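Local coordinates for gamma-glutamyl-gamma-aminobutyrate hydrolase PuuD (Escherichia coli, PDB 6VTV), which hydrolyses the gamma-glutamyl linkage of gamma-glutamyl-gamma-aminobutyrate, releasing 4-aminobutanoate and glutamate in the last step in converting putrescine to 4-aminobutanoate, at residues E33-A38 and Y70-P75; Q155-S160 and P227-S232. All blocks are in the same frame, centred on the assembly; numbering follows the deposited sequence.

Interaction 1. Residues E33-A38 and Y70-P75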
# COMPACT_ATOMS: atom_id res chain seq x y z
N GLU B 33 5.92 7.85 -1.58
CA GLU B 33 6.85 7.51 -0.51
C GLU B 33 7.03 8.66 0.48
O GLU B 33 7.29 8.41 1.66
CB GLU B 33 8.20 7.10 -1.09
CG GLU B 33 8.20 5.72 -1.74
CD GLU B 33 9.60 5.18 -1.98
OE1 GLU B 33 10.58 5.88 -1.67
OE2 GLU B 33 9.71 4.04 -2.50
N LYS B 34 6.89 9.91 0.03
CA LYS B 34 7.12 11.02 0.94
C LYS B 34 6.07 11.06 2.05
O LYS B 34 6.38 11.51 3.16
CB LYS B 34 7.14 12.35 0.18
CG LYS B 34 5.92 12.66 -0.67
CD LYS B 34 6.04 14.07 -1.23
CE LYS B 34 5.09 14.33 -2.40
NZ LYS B 34 3.69 14.54 -1.95
N TYR B 35 4.85 10.60 1.79
CA TYR B 35 3.88 10.45 2.87
C TYR B 35 4.32 9.36 3.84
O TYR B 35 4.11 9.48 5.06
CB TYR B 35 2.50 10.14 2.30
CG TYR B 35 1.91 11.28 1.50
CD1 TYR B 35 1.38 12.40 2.13
CD2 TYR B 35 1.90 11.24 0.11
CE1 TYR B 35 0.85 13.44 1.40
CE2 TYR B 35 1.37 12.27 -0.62
CZ TYR B 35 0.84 13.37 0.02
OH TYR B 35 0.32 14.41 -0.71
N LEU B 36 4.96 8.31 3.33
CA LEU B 36 5.43 7.22 4.18
C LEU B 36 6.63 7.64 5.00
O LEU B 36 6.72 7.32 6.19
CB LEU B 36 5.77 6.00 3.32
CG LEU B 36 4.57 5.24 2.78
CD1 LEU B 36 4.97 4.34 1.63
CD2 LEU B 36 3.93 4.44 3.90
N ASN B 37 7.58 8.35 4.38
CA ASN B 37 8.80 8.74 5.08
C ASN B 37 8.49 9.62 6.29
O ASN B 37 9.16 9.52 7.33
CB ASN B 37 9.74 9.47 4.12
CG ASN B 37 10.11 8.63 2.91
OD1 ASN B 37 10.19 7.41 2.99
ND2 ASN B 37 10.35 9.29 1.79
N ALA B 38 7.48 10.48 6.18
CA ALA B 38 7.15 11.38 7.28
C ALA B 38 6.60 10.62 8.47
O ALA B 38 6.92 10.94 9.62
CB ALA B 38 6.16 12.44 6.81
N TYR B 70 -4.41 7.98 8.35
CA TYR B 70 -3.53 8.91 7.64
C TYR B 70 -4.10 9.13 6.25
O TYR B 70 -4.17 8.20 5.45
CB TYR B 70 -2.11 8.35 7.58
CG TYR B 70 -1.05 9.26 7.01
CD1 TYR B 70 -1.10 10.64 7.20
CD2 TYR B 70 0.02 8.74 6.29
CE1 TYR B 70 -0.12 11.47 6.67
CE2 TYR B 70 1.00 9.55 5.77
CZ TYR B 70 0.93 10.91 5.96
OH TYR B 70 1.92 11.72 5.44
N LEU B 71 -4.53 10.37 5.97
CA LEU B 71 -5.13 10.71 4.69
C LEU B 71 -4.16 11.56 3.87
O LEU B 71 -4.07 12.78 4.08
CB LEU B 71 -6.45 11.47 4.89
CG LEU B 71 -7.55 10.79 5.71
CD1 LEU B 71 -8.79 11.66 5.71
CD2 LEU B 71 -7.86 9.41 5.17
N PRO B 72 -3.41 10.97 2.95
CA PRO B 72 -2.47 11.76 2.15
C PRO B 72 -3.18 12.63 1.14
O PRO B 72 -4.36 12.45 0.82
CB PRO B 72 -1.61 10.70 1.44
CG PRO B 72 -1.94 9.39 2.12
CD PRO B 72 -3.33 9.53 2.63
N GLY B 73 -2.45 13.61 0.63
CA GLY B 73 -2.92 14.39 -0.49
C GLY B 73 -2.84 13.61 -1.79
O GLY B 73 -2.30 12.50 -1.86
N SER B 74 -3.38 14.21 -2.85
CA SER B 74 -3.43 13.56 -4.15
C SER B 74 -3.87 14.58 -5.20
O SER B 74 -4.59 15.53 -4.88
CB SER B 74 -4.39 12.37 -4.13
OG SER B 74 -4.49 11.74 -5.39
N PRO B 75 -3.47 14.41 -6.47
CA PRO B 75 -3.99 15.31 -7.52
C PRO B 75 -5.49 15.21 -7.71
O PRO B 75 -6.09 16.16 -8.22
CB PRO B 75 -3.23 14.85 -8.78
CG PRO B 75 -2.01 14.18 -8.27
CD PRO B 75 -2.41 13.53 -6.98
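Tyr35 reaches from the first turn of helix 33-42 across the loop that leaves the end of strand 68-71, and its ring rests on Pro72. The pyrrolidine presents CB above the middle of the phenol, 3.5 Å from the ring centroid and close to the ring normal, a CH-pi contact made face-on. Tyr70 addresses the same ring from another direction: the two tyrosine side chains cross at about a right angle, and Tyr70 OH arrives at the edge of the Tyr35 ring, in its plane, 3.4 Å from Tyr35 CD1. With CG anti to the backbone N (chi1 -174°), the Tyr70 phenol stretches from the strand toward the helix, and its hydroxyl donates a hydrogen bond of 3.2 Å to Tyr35 O. That donor is tilted 16° from the carbonyl plane, with a C=O...O angle of 108°, well off the carbonyl axis. Farther along, Tyr35 OH comes within 3.2 Å of Gly73 CA. Beyond the two segments, the Tyr35 side chain touches His226 and Glu228, the predicted catalytic partners of Cys118 in this class I glutamine amidotransferase-like fold. The Tyr70 hydroxyl therefore ties strand to helix through a backbone carbonyl, while Pro72 over the face and the Tyr70 hydroxyl at the edge probably restrict the tilt of a phenol that borders the probable active site.

Interaction 2. Residues Q155-S160 and P227-S232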
# COMPACT_ATOMS: atom_id res chain seq x y z
N GLN B 155 10.57 23.27 -6.55
CA GLN B 155 9.94 24.59 -6.52
C GLN B 155 8.45 24.50 -6.26
O GLN B 155 7.87 25.40 -5.63
CB GLN B 155 10.19 25.33 -7.84
CG GLN B 155 11.58 25.13 -8.43
CD GLN B 155 12.70 25.64 -7.54
OE1 GLN B 155 12.48 26.47 -6.66
NE2 GLN B 155 13.91 25.14 -7.77
N GLN B 156 7.80 23.43 -6.73
CA GLN B 156 6.37 23.28 -6.52
C GLN B 156 6.02 23.14 -5.04
O GLN B 156 4.95 23.59 -4.61
CB GLN B 156 5.84 22.07 -7.29
CG GLN B 156 6.15 22.08 -8.78
CD GLN B 156 5.58 20.87 -9.50
OE1 GLN B 156 4.72 20.17 -8.97
NE2 GLN B 156 6.06 20.63 -10.72
N TYR B 157 6.91 22.54 -4.25
CA TYR B 157 6.68 22.34 -2.83
C TYR B 157 7.37 23.39 -1.97
O TYR B 157 7.39 23.26 -0.74
CB TYR B 157 7.15 20.93 -2.43
CG TYR B 157 6.18 19.84 -2.82
CD1 TYR B 157 6.17 19.32 -4.11
CD2 TYR B 157 5.25 19.35 -1.91
CE1 TYR B 157 5.27 18.33 -4.47
CE2 TYR B 157 4.36 18.35 -2.26
CZ TYR B 157 4.37 17.85 -3.55
OH TYR B 157 3.48 16.86 -3.91
N ALA B 158 7.92 24.43 -2.58
CA ALA B 158 8.54 25.52 -1.84
C ALA B 158 7.48 26.30 -1.07
O ALA B 158 6.29 26.19 -1.35
CB ALA B 158 9.30 26.43 -2.79
N PRO B 159 7.89 27.09 -0.08
CA PRO B 159 6.93 27.96 0.61
C PRO B 159 6.15 28.83 -0.37
O PRO B 159 6.71 29.39 -1.31
CB PRO B 159 7.82 28.81 1.53
CG PRO B 159 8.99 27.94 1.80
CD PRO B 159 9.22 27.13 0.56
N SER B 160 4.85 28.93 -0.14
CA SER B 160 3.95 29.61 -1.06
C SER B 160 3.25 30.80 -0.42
O SER B 160 3.24 31.89 -1.01
CB SER B 160 2.90 28.62 -1.60
OG SER B 160 2.22 29.17 -2.71
N PRO B 227 2.78 19.04 4.64
CA PRO B 227 3.87 18.91 5.62
C PRO B 227 4.72 17.66 5.43
O PRO B 227 5.78 17.56 6.05
CB PRO B 227 3.12 18.87 6.96
CG PRO B 227 1.79 18.28 6.62
CD PRO B 227 1.46 18.71 5.22
N GLU B 228 4.29 16.71 4.59
CA GLU B 228 5.08 15.52 4.36
C GLU B 228 6.35 15.81 3.56
O GLU B 228 7.27 14.98 3.56
CB GLU B 228 4.24 14.46 3.63
CG GLU B 228 4.22 14.62 2.12
CD GLU B 228 3.22 15.66 1.64
OE1 GLU B 228 2.57 16.30 2.50
OE2 GLU B 228 3.09 15.84 0.41
N TRP B 229 6.41 16.95 2.88
CA TRP B 229 7.54 17.29 2.03
C TRP B 229 8.79 17.52 2.88
O TRP B 229 8.88 18.53 3.58
CB TRP B 229 7.22 18.53 1.20
CG TRP B 229 8.35 19.00 0.35
CD1 TRP B 229 9.12 20.11 0.55
CD2 TRP B 229 8.85 18.37 -0.84
NE1 TRP B 229 10.06 20.21 -0.45
CE2 TRP B 229 9.92 19.16 -1.31
CE3 TRP B 229 8.49 17.23 -1.55
CZ2 TRP B 229 10.63 18.83 -2.46
CZ3 TRP B 229 9.20 16.90 -2.69
CH2 TRP B 229 10.26 17.70 -3.14
N ASN B 230 9.74 16.59 2.80
CA ASN B 230 10.99 16.65 3.56
C ASN B 230 10.72 16.99 5.02
O ASN B 230 11.34 17.88 5.61
CB ASN B 230 11.96 17.65 2.93
CG ASN B 230 12.42 17.23 1.55
OD1 ASN B 230 12.23 17.97 0.57
ND2 ASN B 230 13.01 16.05 1.45
N SER B 231 9.77 16.25 5.61
CA SER B 231 9.24 16.61 6.92
C SER B 231 10.33 16.71 7.98
O SER B 231 10.22 17.53 8.90
CB SER B 231 8.19 15.58 7.36
OG SER B 231 8.76 14.29 7.45
N SER B 232 11.38 15.89 7.88
CA SER B 232 12.45 15.93 8.87
C SER B 232 13.21 17.24 8.85
O SER B 232 13.82 17.61 9.86
CB SER B 232 13.41 14.76 8.65
OG SER B 232 13.95 14.78 7.33
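Tyr157 and Trp229 form an offset stack beside the predicted Cys-His-Glu triad of a class I glutamine amidotransferase-like fold, joining the end of helix 153-156 to the loop between strand 220-223 and helix 235-254. The phenol and the six-membered ring of the indole lie 4.5 Å apart between centroids, with planes inclined by only 18°. Overlap is partial: Trp229 CE3 lies over one face of the phenol, displaced toward its rim, while the five-membered ring of the indole is covered by the tyrosine methylene. Tyr157 CB sits 3.4 Å from that ring's centroid and almost on its normal, a CH-pi contact directly over the face. On the opposite face of the indole Asn230 OD1 lies toward the rim. The two first torsions differ: Trp229 extends its CG anti to the backbone N (chi1 177°), whereas Tyr157, just past the helix end, has CG anti to its carbonyl carbon. The Tyr157 ring also meets that of His226 edge-to-face, and its hydroxyl is hydrogen-bonded to Lys34. Glu228, predicted to be catalytic, bends at chi2 and brings its carboxylate up to the phenol, the two side chains crossing at about a right angle with their planes 89° apart. Its OE2 is hydrogen-bonded to His226 ND1 and forms a salt bridge with Lys34 NZ. From the phenol, the closest approach to this carboxylate is made by Tyr157 CE2, 3.9 Å from Glu228 OE2.

How the interactions relate
Both contacts are buried. Interaction 1 lies nearer the centre of the chain, joining a helix to a central strand and the loop that follows, whereas interaction 2 lies nearer the outside and joins the turn just after helix 153-156 to an irregular loop, with Trp229 still partly exposed. Both rely on aromatic rings and CH-pi packing, but the first adds a hydroxyl-to-carbonyl bond and the second a ring stack. They meet at the predicted triad: Lys34 of 33-38 serves both segments of interaction 2, its NZ 2.8 Å from Glu228 OE2, while Tyr35 CE1 packs 3.3 Å from Glu228 CD. Helix 33-42 thus borders the probable active site in both.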